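Putative regulatory protein (Streptomyces coelicolor A3, PDB 2PZ9) probably binds DNA and regulates transcription as a two-subunit, all-helical regulator of the TetR family. Local coordinates at residues A[93-98]-A[148-153]; A[101-106]-A[171-176]. All coordinates share one frame; numbering follows the deposited sequence.

Contacts 1 and 2 together illustrate how a connecting loop and the helix that follows it can pack on two successive helices, 139-155 and 165-176. In contact 1 the loop between helices 74-92 and 100-113 lies against helix 139-155; in contact 2 helix 100-113, which follows that loop, crosses helix 165-176. Their centres are about 13 Å apart, and packing contacts, partly through loop oxygens, join them: Thr93 O lies 3.7 Å from Tyr103 CE2, and Leu95 CD1 of contact 1 packs directly on Tyr103 CD1 of contact 2 at 3.8 Å. Contact 2 is the more deeply buried, its centre about 11 Å from the chain's centre against about 18 Å for the partly buried contact 1.

Contact 1 of 2, residues A[93-98]-A[148-153]; sequences TQLDPA and DKLRDA
With chi1 at 157° in Gln94 and 160° in Leu95, both side chains have CG anti to the backbone N, while successive bends from chi2 to chi4 carry the Lys149 chain across to the loop. This is a loop-on-helix contact in a TetR-family fold, the helix belonging to the tetracyclin repressor-like C-terminal domain: residues 93-98, linking helices 74-92 and 100-113, lie along one side of helix 139-155. At its polar end, Lys149 NZ donates to Gln94 OE1 over 3.2 Å, lying in the carbonyl plane with a C=O...N angle of 156°. A water closes a small triangle, accepting from Lys149 NZ at 2.8 Å and donating to Gln94 OE1 at 3.0 Å. The ammonium also makes a weak bond to the carbonyl oxygen of Leu95, so loop side chain, loop backbone and water all gather round one cation. Deeper in, the Leu95 and Leu150 side chains cross at about a right angle, with CD2 of Leu95 4.2 Å from CG of Leu150, whose other neighbours include Leu159 and Leu169. Pro97 rests on the same helical face, its CG 3.9 Å from Lys149 CG and its CB 3.6 Å from the CB of Ala153, one turn further on. An alanine in place of Lys149 would remove the ammonium and the CG that packs on Pro97, and would probably weaken the hold on Gln94 and the Leu95 carbonyl. An Asx turn shapes the loop around Pro97: the anti lone pair of Asp96 OD1 accepts from Ala98 N at 2.9 Å.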
loop_
_atom_site.group_PDB
_atom_site.type_symbol
_atom_site.label_atom_id
_atom_site.label_comp_id
_atom_site.label_asym_id
_atom_site.label_seq_id
_atom_site.Cartn_x
_atom_site.Cartn_y
_atom_site.Cartn_z
ATOM N N THR A 93 8.033 8.028 15.629
ATOM C CA THR A 93 8.586 6.838 14.962
ATOM C C THR A 93 10.093 6.696 15.088
ATOM O O THR A 93 10.738 6.121 14.214
ATOM C CB THR A 93 8.087 6.771 13.478
ATOM O OG1 THR A 93 6.919 5.949 13.433
ATOM C CG2 THR A 93 9.130 6.237 12.469
ATOM N N GLN A 94 10.652 7.218 16.181
ATOM C CA GLN A 94 12.033 6.922 16.542
ATOM C C GLN A 94 12.317 5.435 16.223
ATOM O O GLN A 94 11.646 4.532 16.741
ATOM C CB GLN A 94 12.252 7.277 18.029
ATOM C CG GLN A 94 13.424 6.579 18.781
ATOM C CD GLN A 94 14.810 7.171 18.468
ATOM O OE1 GLN A 94 15.765 6.433 18.153
ATOM N NE2 GLN A 94 14.926 8.498 18.560
ATOM N N LEU A 95 13.272 5.189 15.329
ATOM C CA LEU A 95 13.628 3.819 14.997
ATOM C C LEU A 95 14.572 3.197 16.011
ATOM O O LEU A 95 15.634 3.743 16.304
ATOM C CB LEU A 95 14.235 3.707 13.598
ATOM C CG LEU A 95 15.072 2.434 13.309
ATOM C CD1 LEU A 95 14.279 1.118 13.386
ATOM C CD2 LEU A 95 15.775 2.530 11.964
ATOM N N ASP A 96 14.172 2.043 16.537
ATOM C CA ASP A 96 15.044 1.250 17.378
ATOM C C ASP A 96 15.523 0.011 16.624
ATOM O O ASP A 96 14.742 -0.926 16.426
ATOM C CB ASP A 96 14.341 0.842 18.663
ATOM C CG ASP A 96 15.321 0.351 19.726
ATOM O OD1 ASP A 96 16.331 -0.327 19.389
ATOM O OD2 ASP A 96 15.082 0.653 20.914
ATOM N N PRO A 97 16.810 0.003 16.198
ATOM C CA PRO A 97 17.359 -1.090 15.404
ATOM C C PRO A 97 17.448 -2.391 16.190
ATOM O O PRO A 97 17.493 -3.470 15.598
ATOM C CB PRO A 97 18.748 -0.586 15.038
ATOM C CG PRO A 97 18.679 0.873 15.217
ATOM C CD PRO A 97 17.818 1.053 16.402
ATOM N N ALA A 98 17.434 -2.271 17.513
ATOM C CA ALA A 98 17.532 -3.402 18.419
ATOM C C ALA A 98 16.158 -3.937 18.809
ATOM O O ALA A 98 16.061 -4.941 19.519
ATOM C CB ALA A 98 18.324 -3.014 19.656
ATOM N N ASP A 148 21.426 4.417 7.838
ATOM C CA ASP A 148 22.656 4.441 8.595
ATOM C C ASP A 148 22.525 3.762 9.956
ATOM O O ASP A 148 23.404 3.023 10.360
ATOM C CB ASP A 148 23.218 5.849 8.681
ATOM C CG ASP A 148 24.335 6.060 7.688
ATOM O OD1 ASP A 148 24.060 6.018 6.467
ATOM O OD2 ASP A 148 25.500 6.217 8.127
ATOM N N LYS A 149 21.400 3.981 10.625
ATOM C CA LYS A 149 21.109 3.377 11.923
ATOM C C LYS A 149 21.114 1.846 11.782
ATOM O O LYS A 149 21.672 1.128 12.612
ATOM C CB LYS A 149 19.749 3.893 12.423
ATOM C CG LYS A 149 19.675 4.376 13.890
ATOM C CD LYS A 149 18.964 5.777 13.979
ATOM C CE LYS A 149 17.867 5.925 15.077
ATOM N NZ LYS A 149 18.277 5.537 16.459
ATOM N N LEU A 150 20.532 1.339 10.707
ATOM C CA LEU A 150 20.574 -0.095 10.451
ATOM C C LEU A 150 21.977 -0.586 10.081
ATOM O O LEU A 150 22.386 -1.631 10.564
ATOM C CB LEU A 150 19.537 -0.495 9.401
ATOM C CG LEU A 150 18.077 -0.163 9.778
ATOM C CD1 LEU A 150 17.224 0.140 8.551
ATOM C CD2 LEU A 150 17.432 -1.254 10.631
ATOM N N ARG A 151 22.711 0.161 9.249
ATOM C CA ARG A 151 24.094 -0.184 8.926
ATOM C C ARG A 151 24.840 -0.386 10.229
ATOM O O ARG A 151 25.627 -1.317 10.367
ATOM C CB ARG A 151 24.774 0.907 8.091
ATOM C CG ARG A 151 24.809 0.620 6.590
ATOM C CD ARG A 151 24.792 1.889 5.724
ATOM N NE ARG A 151 23.784 1.744 4.661
ATOM C CZ ARG A 151 23.192 2.742 3.984
ATOM N NH1 ARG A 151 23.487 4.022 4.215
ATOM N NH2 ARG A 151 22.280 2.451 3.058
ATOM N N ASP A 152 24.542 0.477 11.198
ATOM C CA ASP A 152 25.190 0.440 12.510
ATOM C C ASP A 152 24.804 -0.780 13.305
ATOM O O ASP A 152 25.663 -1.427 13.886
ATOM C CB ASP A 152 24.844 1.681 13.312
ATOM C CG ASP A 152 25.487 2.923 12.753
ATOM O OD1 ASP A 152 26.436 2.780 11.934
ATOM O OD2 ASP A 152 25.046 4.039 13.133
ATOM N N ALA A 153 23.507 -1.079 13.343
ATOM C CA ALA A 153 23.018 -2.286 13.997
ATOM C C ALA A 153 23.781 -3.519 13.518
ATOM O O ALA A 153 24.158 -4.366 14.320
ATOM C CB ALA A 153 21.537 -2.444 13.739
HETATM O O HOH W 1 17.626 4.213 18.817
#

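Contact 2 of 2, residues A[101-106]-A[171-176]; sequences PGYAGI and LINQIA
Leu171 takes no part itself in this helix-on-helix crossing of the TetR-type C-terminal domain; it packs on Met212 of helix 198-212 and on Ile175 of the second subunit. The two short segments cross at -45°, with their axes 9.2 Å apart at closest approach. Ile172, next in line, makes the main apolar contacts: its CG2 branch, anti to the backbone N, reaches across to Tyr103 CD1 at 3.8 Å and Ala104 CB at 4.1 Å. A single methyl thereby meets both an aromatic ring and the small side chain beside it. Asn173 follows at the phenol end, its amide plane turned 70° from the Tyr103 ring. Its ND2 lies 3.9 Å from Tyr103 OH; the stronger partners of both groups are elsewhere, Leu169 O for the amide and Lys146 NZ of helix 139-155 for the hydroxyl. Ile175 packs on Leu171 of the second subunit and on Met212 of its own, so helix 165-176 meets helix 100-113 with some residues and the second subunit with others. At Ala176 the backbones come nearest, CA to CA 5.5 Å from Ala104, and Ala176 CB lies 4.0 Å from the carbonyl oxygen of Ala104.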
loop_
_atom_site.group_PDB
_atom_site.type_symbol
_atom_site.label_atom_id
_atom_site.label_comp_id
_atom_site.label_asym_id
_atom_site.label_seq_id
_atom_site.Cartn_x
_atom_site.Cartn_y
_atom_site.Cartn_z
ATOM N N PRO A 101 10.623 -5.458 15.685
ATOM C CA PRO A 101 9.171 -5.752 15.814
ATOM C C PRO A 101 8.406 -4.735 16.677
ATOM O O PRO A 101 7.233 -4.458 16.413
ATOM C CB PRO A 101 9.136 -7.165 16.436
ATOM C CG PRO A 101 10.492 -7.405 17.013
ATOM C CD PRO A 101 11.464 -6.531 16.271
ATOM N N GLY A 102 9.074 -4.192 17.694
ATOM C CA GLY A 102 8.518 -3.136 18.509
ATOM C C GLY A 102 8.361 -1.910 17.635
ATOM O O GLY A 102 7.378 -1.183 17.749
ATOM N N TYR A 103 9.326 -1.683 16.752
ATOM C CA TYR A 103 9.238 -0.597 15.783
ATOM C C TYR A 103 7.971 -0.734 14.930
ATOM O O TYR A 103 7.254 0.246 14.678
ATOM C CB TYR A 103 10.500 -0.578 14.900
ATOM C CG TYR A 103 10.472 0.429 13.775
ATOM C CD1 TYR A 103 10.762 0.043 12.457
ATOM C CD2 TYR A 103 10.145 1.775 14.011
ATOM C CE1 TYR A 103 10.736 0.976 11.386
ATOM C CE2 TYR A 103 10.121 2.723 12.951
ATOM C CZ TYR A 103 10.415 2.312 11.651
ATOM O OH TYR A 103 10.369 3.225 10.623
ATOM N N ALA A 104 7.694 -1.960 14.494
ATOM C CA ALA A 104 6.564 -2.226 13.617
ATOM C C ALA A 104 5.268 -1.974 14.355
ATOM O O ALA A 104 4.335 -1.447 13.764
ATOM C CB ALA A 104 6.615 -3.646 13.096
ATOM N N GLY A 105 5.219 -2.344 15.638
ATOM C CA GLY A 105 4.045 -2.115 16.461
ATOM C C GLY A 105 3.809 -0.628 16.547
ATOM O O GLY A 105 2.678 -0.165 16.452
ATOM N N ILE A 106 4.891 0.124 16.693
ATOM C CA ILE A 106 4.828 1.580 16.738
ATOM C C ILE A 106 4.099 2.146 15.488
ATOM O O ILE A 106 3.099 2.864 15.623
ATOM C CB ILE A 106 6.248 2.195 17.080
ATOM C CG1 ILE A 106 6.308 2.601 18.551
ATOM C CG2 ILE A 106 6.623 3.400 16.248
ATOM C CD1 ILE A 106 6.801 1.492 19.524
ATOM N N LEU A 171 10.618 -3.219 3.776
ATOM C CA LEU A 171 9.805 -4.332 4.253
ATOM C C LEU A 171 9.035 -4.015 5.533
ATOM O O LEU A 171 7.801 -4.127 5.584
ATOM C CB LEU A 171 10.668 -5.580 4.488
ATOM C CG LEU A 171 11.259 -6.200 3.212
ATOM C CD1 LEU A 171 12.456 -7.099 3.540
ATOM C CD2 LEU A 171 10.189 -6.920 2.349
ATOM N N ILE A 172 9.760 -3.608 6.562
ATOM C CA ILE A 172 9.122 -3.373 7.838
ATOM C C ILE A 172 8.013 -2.277 7.768
ATOM O O ILE A 172 6.906 -2.455 8.301
ATOM C CB ILE A 172 10.173 -3.120 8.919
ATOM C CG1 ILE A 172 11.045 -4.374 9.062
ATOM C CG2 ILE A 172 9.487 -2.777 10.249
ATOM C CD1 ILE A 172 12.234 -4.200 9.963
ATOM N N ASN A 173 8.313 -1.166 7.106
ATOM C CA ASN A 173 7.299 -0.215 6.730
ATOM C C ASN A 173 6.069 -0.780 6.007
ATOM O O ASN A 173 4.938 -0.386 6.310
ATOM C CB ASN A 173 7.936 0.837 5.870
ATOM C CG ASN A 173 8.596 1.874 6.679
ATOM O OD1 ASN A 173 7.997 2.919 6.929
ATOM N ND2 ASN A 173 9.808 1.596 7.155
ATOM N N GLN A 174 6.291 -1.674 5.044
ATOM C CA GLN A 174 5.189 -2.313 4.323
ATOM C C GLN A 174 4.302 -3.081 5.261
ATOM O O GLN A 174 3.148 -2.727 5.414
ATOM C CB GLN A 174 5.680 -3.280 3.260
ATOM C CG GLN A 174 5.632 -2.721 1.919
ATOM C CD GLN A 174 4.244 -2.324 1.443
ATOM O OE1 GLN A 174 3.370 -3.161 1.266
ATOM N NE2 GLN A 174 4.066 -1.041 1.177
ATOM N N ILE A 175 4.870 -4.125 5.880
ATOM C CA ILE A 175 4.159 -5.069 6.758
ATOM C C ILE A 175 3.270 -4.343 7.766
ATOM O O ILE A 175 2.156 -4.782 8.045
ATOM C CB ILE A 175 5.145 -5.978 7.555
ATOM C CG1 ILE A 175 6.398 -6.266 6.743
ATOM C CG2 ILE A 175 4.534 -7.322 7.905
ATOM C CD1 ILE A 175 7.538 -6.906 7.593
ATOM N N ALA A 176 3.796 -3.230 8.279
ATOM C CA ALA A 176 3.147 -2.387 9.272
ATOM C C ALA A 176 1.878 -1.732 8.767
ATOM O O ALA A 176 0.959 -1.494 9.546
ATOM C CB ALA A 176 4.110 -1.327 9.742
#